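PDB 5ZRD: tyrosinase from Burkholderia thailandensis, which oxidises monophenols to catechols at a pair of copper ions, as a tyrosinase that remains efficient at acidic pH. Local coordinates for residues S13-D16 against L17-Y21; P130-L133 against T134-K137. All coordinates share one frame; numbering follows the deposited sequence.

How the contacts relate
After the short strand 9-11 the chain enters helix 14-22, whose opening turns make up contact 1. Contact 2 follows more than a hundred residues later, in the loop between helix 122-127 and strand 137-140. The two therefore lie in series, neither enclosing nor crossing the other, and each closes just a turn or so of backbone. In space they are neighbours, with centres about 12 Å apart. Q18 lies against P130, S131 and I132, and V14 rests on P130, which joins helix 14-22 to that loop. Contact 2 lies the nearer to the coppers but is not part of their site: the L133 side chain is still about 11 Å from that of the copper ligand H320.

Contact 1. Residues S13-D16 against L17-Y21; sequences SVRD and LQKRY
D16 and R20 meet one helical turn apart through a salt bridge, D16 OD2 to R20 NH1 at 3.5 Å. It is a long one, and the carboxylate and guanidinium planes stand nearly perpendicular, 82° apart, so the acid does not lie flat along the guanidinium. D16 carries CG anti to its own N (chi1 179°), which sets the carboxylate out beside the helix, and R20, bent at chi3, reaches back along the helix to meet it. R20 NE makes a salt bridge with E25 OE1, giving the arginine an acidic partner on two of its nitrogens. K19 NZ is also near D16, 4.3 Å from OD1, too far for a salt bridge but close enough that the charges probably attract.

R15 and K19 pair differently. K19 CD sits over one face of the R15 guanidinium, offset toward its rim, with NH1 at 3.6 Å, and the two chains cross at about a right angle. R15 also makes a cation-pi contact with Y123.

The backbone takes care of its own groups: L17 N bonds to S13 O, Q18 N to V14 O, K19 N to R15 O, and R20 N to D16 O, the last at 3.1 Å and nearly straight (174°). V14 and F116 share a backbone hydrogen bond. At the start of the helix the amides have no preceding turn to supply carbonyls, and S13 OG accepts weakly from R15 N (3.3 Å) and D16 N (3.5 Å). This is a serine N-cap on the first turn of an alpha-helix.

Contact 2. Residues P130-L133 against T134-K137; sequences PSIL and TQEK
S131 O and Q135 N close an alpha-turn, S131 to Q135, in the loop between helix 122-127 and strand 137-140.

Two backbone bonds converge on S131 O. The one from Q135 N is the better directed, 2.8 Å long and nearly along the C=O axis, whereas T134 N, at 3.0 Å, comes from above the carbonyl plane, 68° out of it. One residue back, P130 O accepts from L133 N; this bond and that of T134 N belong to two overlapping beta-turns. Outside partners take further carbonyls: N147 ND2 serves both I132 O and Q135 O, R179 NH1 takes L133 O, and R150 NH2 bonds weakly to T134 O.

Side-chain packing is lighter. T134 OG1 lies against S131 CA at 3.5 Å, and the end of Q135 passes I132, with NE2 4.1 Å from CD1. S131 OG lies against the Q18 side-chain amide of helix 14-22, and L133 lies on L149, its side chain about 14 Å from a bound copper.

The Q135 amide is fixed from its own side of the turn. With CG between its N and its carbonyl carbon (chi1 74°), the side chain folds back beside S131 O, and NE2 donates to K137 O at 2.8 Å, almost in the plane of the amide.

Contact 1. Residues S13-D16 against L17-Y21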
loop_
_atom_site.group_PDB
_atom_site.type_symbol
_atom_site.label_atom_id
_atom_site.label_comp_id
_atom_site.label_asym_id
_atom_site.label_seq_id
_atom_site.Cartn_x
_atom_site.Cartn_y
_atom_site.Cartn_z
ATOM N N SER A 13 8.322 -42.620 27.725
ATOM C CA SER A 13 8.998 -41.576 28.476
ATOM C C SER A 13 10.508 -41.619 28.196
ATOM O O SER A 13 11.124 -42.676 28.331
ATOM C CB SER A 13 8.729 -41.713 29.949
ATOM O OG SER A 13 9.673 -40.970 30.704
ATOM N N VAL A 14 11.087 -40.460 27.854
ATOM C CA VAL A 14 12.508 -40.345 27.554
ATOM C C VAL A 14 13.318 -40.778 28.780
ATOM O O VAL A 14 14.376 -41.391 28.655
ATOM C CB VAL A 14 12.895 -38.930 27.074
ATOM C CG1 VAL A 14 13.472 -38.068 28.180
ATOM C CG2 VAL A 14 13.896 -39.003 25.933
ATOM N N ARG A 15 12.819 -40.465 29.952
ATOM C CA ARG A 15 13.509 -40.822 31.149
ATOM C C ARG A 15 13.585 -42.349 31.248
ATOM O O ARG A 15 14.618 -42.893 31.688
ATOM C CB ARG A 15 12.807 -40.243 32.372
ATOM C CG ARG A 15 13.252 -40.854 33.689
ATOM C CD ARG A 15 14.686 -40.521 34.002
ATOM N NE ARG A 15 15.006 -40.913 35.362
ATOM C CZ ARG A 15 16.223 -41.242 35.777
ATOM N NH1 ARG A 15 16.363 -41.887 36.922
ATOM N NH2 ARG A 15 17.281 -40.954 35.043
ATOM N N ASP A 16 12.501 -43.023 30.863
ATOM C CA ASP A 16 12.465 -44.478 30.888
ATOM C C ASP A 16 13.481 -45.063 29.881
ATOM O O ASP A 16 14.082 -46.098 30.181
ATOM C CB ASP A 16 11.022 -44.982 30.618
ATOM C CG ASP A 16 10.899 -46.502 30.595
ATOM O OD1 ASP A 16 11.231 -47.109 31.629
ATOM O OD2 ASP A 16 10.457 -47.066 29.557
ATOM N N LEU A 17 13.656 -44.428 28.707
ATOM C CA LEU A 17 14.602 -44.922 27.699
ATOM C C LEU A 17 16.045 -44.786 28.217
ATOM O O LEU A 17 16.911 -45.582 27.858
ATOM C CB LEU A 17 14.408 -44.160 26.387
ATOM C CG LEU A 17 13.050 -44.331 25.692
ATOM C CD1 LEU A 17 13.099 -43.867 24.245
ATOM C CD2 LEU A 17 12.558 -45.771 25.731
ATOM N N GLN A 18 16.300 -43.793 29.068
ATOM C CA GLN A 18 17.640 -43.511 29.526
ATOM C C GLN A 18 18.001 -44.485 30.647
ATOM O O GLN A 18 19.164 -44.764 30.863
ATOM C CB GLN A 18 17.766 -42.073 30.025
ATOM C CG GLN A 18 19.210 -41.590 30.143
ATOM C CD GLN A 18 19.347 -40.145 30.576
ATOM O OE1 GLN A 18 20.429 -39.698 30.935
ATOM N NE2 GLN A 18 18.260 -39.389 30.551
ATOM N N LYS A 19 16.999 -44.945 31.372
ATOM C CA LYS A 19 17.198 -45.883 32.460
ATOM C C LYS A 19 17.472 -47.272 31.870
ATOM O O LYS A 19 18.349 -47.983 32.302
ATOM C CB LYS A 19 15.956 -45.903 33.359
ATOM C CG LYS A 19 16.116 -45.215 34.712
ATOM C CD LYS A 19 14.809 -44.751 35.338
ATOM C CE LYS A 19 13.672 -45.748 35.220
ATOM N NZ LYS A 19 12.357 -45.073 35.297
ATOM N N ARG A 20 16.684 -47.655 30.883
ATOM C CA ARG A 20 16.946 -48.879 30.135
ATOM C C ARG A 20 18.397 -48.849 29.613
ATOM O O ARG A 20 19.146 -49.791 29.872
ATOM C CB ARG A 20 15.851 -49.079 29.078
ATOM C CG ARG A 20 14.518 -49.490 29.693
ATOM C CD ARG A 20 13.301 -49.261 28.825
ATOM N NE ARG A 20 12.845 -50.455 28.129
ATOM C CZ ARG A 20 11.640 -51.018 28.271
ATOM N NH1 ARG A 20 10.770 -50.542 29.149
ATOM N NH2 ARG A 20 11.306 -52.048 27.509
ATOM N N TYR A 21 18.830 -47.765 28.957
ATOM C CA TYR A 21 20.245 -47.622 28.523
ATOM C C TYR A 21 21.215 -47.773 29.710
ATOM O O TYR A 21 22.198 -48.480 29.585
ATOM C CB TYR A 21 20.488 -46.279 27.826
ATOM C CG TYR A 21 21.896 -46.059 27.314
ATOM C CD1 TYR A 21 22.934 -45.669 28.156
ATOM C CD2 TYR A 21 22.191 -46.240 25.976
ATOM C CE1 TYR A 21 24.220 -45.460 27.674
ATOM C CE2 TYR A 21 23.467 -46.028 25.478
ATOM C CZ TYR A 21 24.487 -45.652 26.327
ATOM O OH TYR A 21 25.724 -45.454 25.797
#

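Contact 2. Residues P130-L133 against T134-K137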
loop_
_atom_site.group_PDB
_atom_site.type_symbol
_atom_site.label_atom_id
_atom_site.label_comp_id
_atom_site.label_asym_id
_atom_site.label_seq_id
_atom_site.Cartn_x
_atom_site.Cartn_y
_atom_site.Cartn_z
ATOM N N PRO A 130 15.958 -34.550 32.064
ATOM C CA PRO A 130 16.791 -35.755 31.890
ATOM C C PRO A 130 18.102 -35.419 31.169
ATOM O O PRO A 130 18.048 -34.688 30.180
ATOM C CB PRO A 130 15.912 -36.690 31.033
ATOM C CG PRO A 130 14.515 -36.353 31.484
ATOM C CD PRO A 130 14.559 -34.849 31.720
ATOM N N SER A 131 19.235 -35.965 31.626
ATOM C CA SER A 131 20.562 -35.554 31.074
ATOM C C SER A 131 20.719 -35.984 29.604
ATOM O O SER A 131 21.523 -35.397 28.894
ATOM C CB SER A 131 21.694 -36.074 31.901
ATOM O OG SER A 131 21.656 -37.494 31.924
ATOM N N ILE A 132 19.947 -36.945 29.101
ATOM C CA ILE A 132 20.102 -37.300 27.665
ATOM C C ILE A 132 19.765 -36.078 26.809
ATOM O O ILE A 132 20.296 -35.970 25.727
ATOM C CB ILE A 132 19.272 -38.535 27.244
ATOM C CG1 ILE A 132 19.485 -38.918 25.776
ATOM C CG2 ILE A 132 17.793 -38.319 27.517
ATOM C CD1 ILE A 132 20.914 -39.191 25.408
ATOM N N LEU A 133 18.881 -35.188 27.274
ATOM C CA LEU A 133 18.483 -33.969 26.518
ATOM C C LEU A 133 19.472 -32.820 26.756
ATOM O O LEU A 133 19.395 -31.836 26.044
ATOM C CB LEU A 133 17.085 -33.505 26.945
ATOM C CG LEU A 133 15.937 -34.499 26.773
ATOM C CD1 LEU A 133 14.600 -33.841 27.111
ATOM C CD2 LEU A 133 15.916 -35.062 25.367
ATOM N N THR A 134 20.336 -32.893 27.759
ATOM C CA THR A 134 21.263 -31.756 28.020
ATOM C C THR A 134 22.747 -32.114 27.817
ATOM O O THR A 134 23.536 -31.208 27.572
ATOM C CB THR A 134 21.086 -31.215 29.439
ATOM O OG1 THR A 134 21.351 -32.257 30.386
ATOM C CG2 THR A 134 19.685 -30.677 29.639
ATOM N N GLN A 135 23.131 -33.388 27.906
ATOM C CA GLN A 135 24.560 -33.757 27.930
ATOM C C GLN A 135 25.219 -33.495 26.568
ATOM O O GLN A 135 24.548 -33.510 25.508
ATOM C CB GLN A 135 24.745 -35.216 28.357
ATOM C CG GLN A 135 24.364 -36.192 27.256
ATOM C CD GLN A 135 24.177 -37.598 27.769
ATOM O OE1 GLN A 135 23.640 -37.800 28.850
ATOM N NE2 GLN A 135 24.620 -38.574 26.990
ATOM N N GLU A 136 26.550 -33.310 26.639
ATOM C CA GLU A 136 27.413 -32.846 25.528
ATOM C C GLU A 136 27.592 -33.933 24.480
ATOM O O GLU A 136 27.669 -33.625 23.288
ATOM C CB GLU A 136 28.803 -32.427 26.013
ATOM C CG GLU A 136 28.812 -31.060 26.689
ATOM C CD GLU A 136 30.169 -30.383 26.824
ATOM O OE1 GLU A 136 31.225 -31.045 26.553
ATOM O OE2 GLU A 136 30.166 -29.186 27.194
ATOM N N LYS A 137 27.642 -35.175 24.940
ATOM C CA LYS A 137 28.142 -36.283 24.133
ATOM C C LYS A 137 27.187 -37.471 24.157
ATOM O O LYS A 137 26.318 -37.588 25.024
ATOM C CB LYS A 137 29.488 -36.763 24.680
ATOM C CG LYS A 137 30.597 -35.724 24.620
ATOM C CD LYS A 137 30.841 -35.195 23.230
ATOM C CE LYS A 137 31.990 -34.214 23.188
ATOM N NZ LYS A 137 32.204 -33.703 21.812
#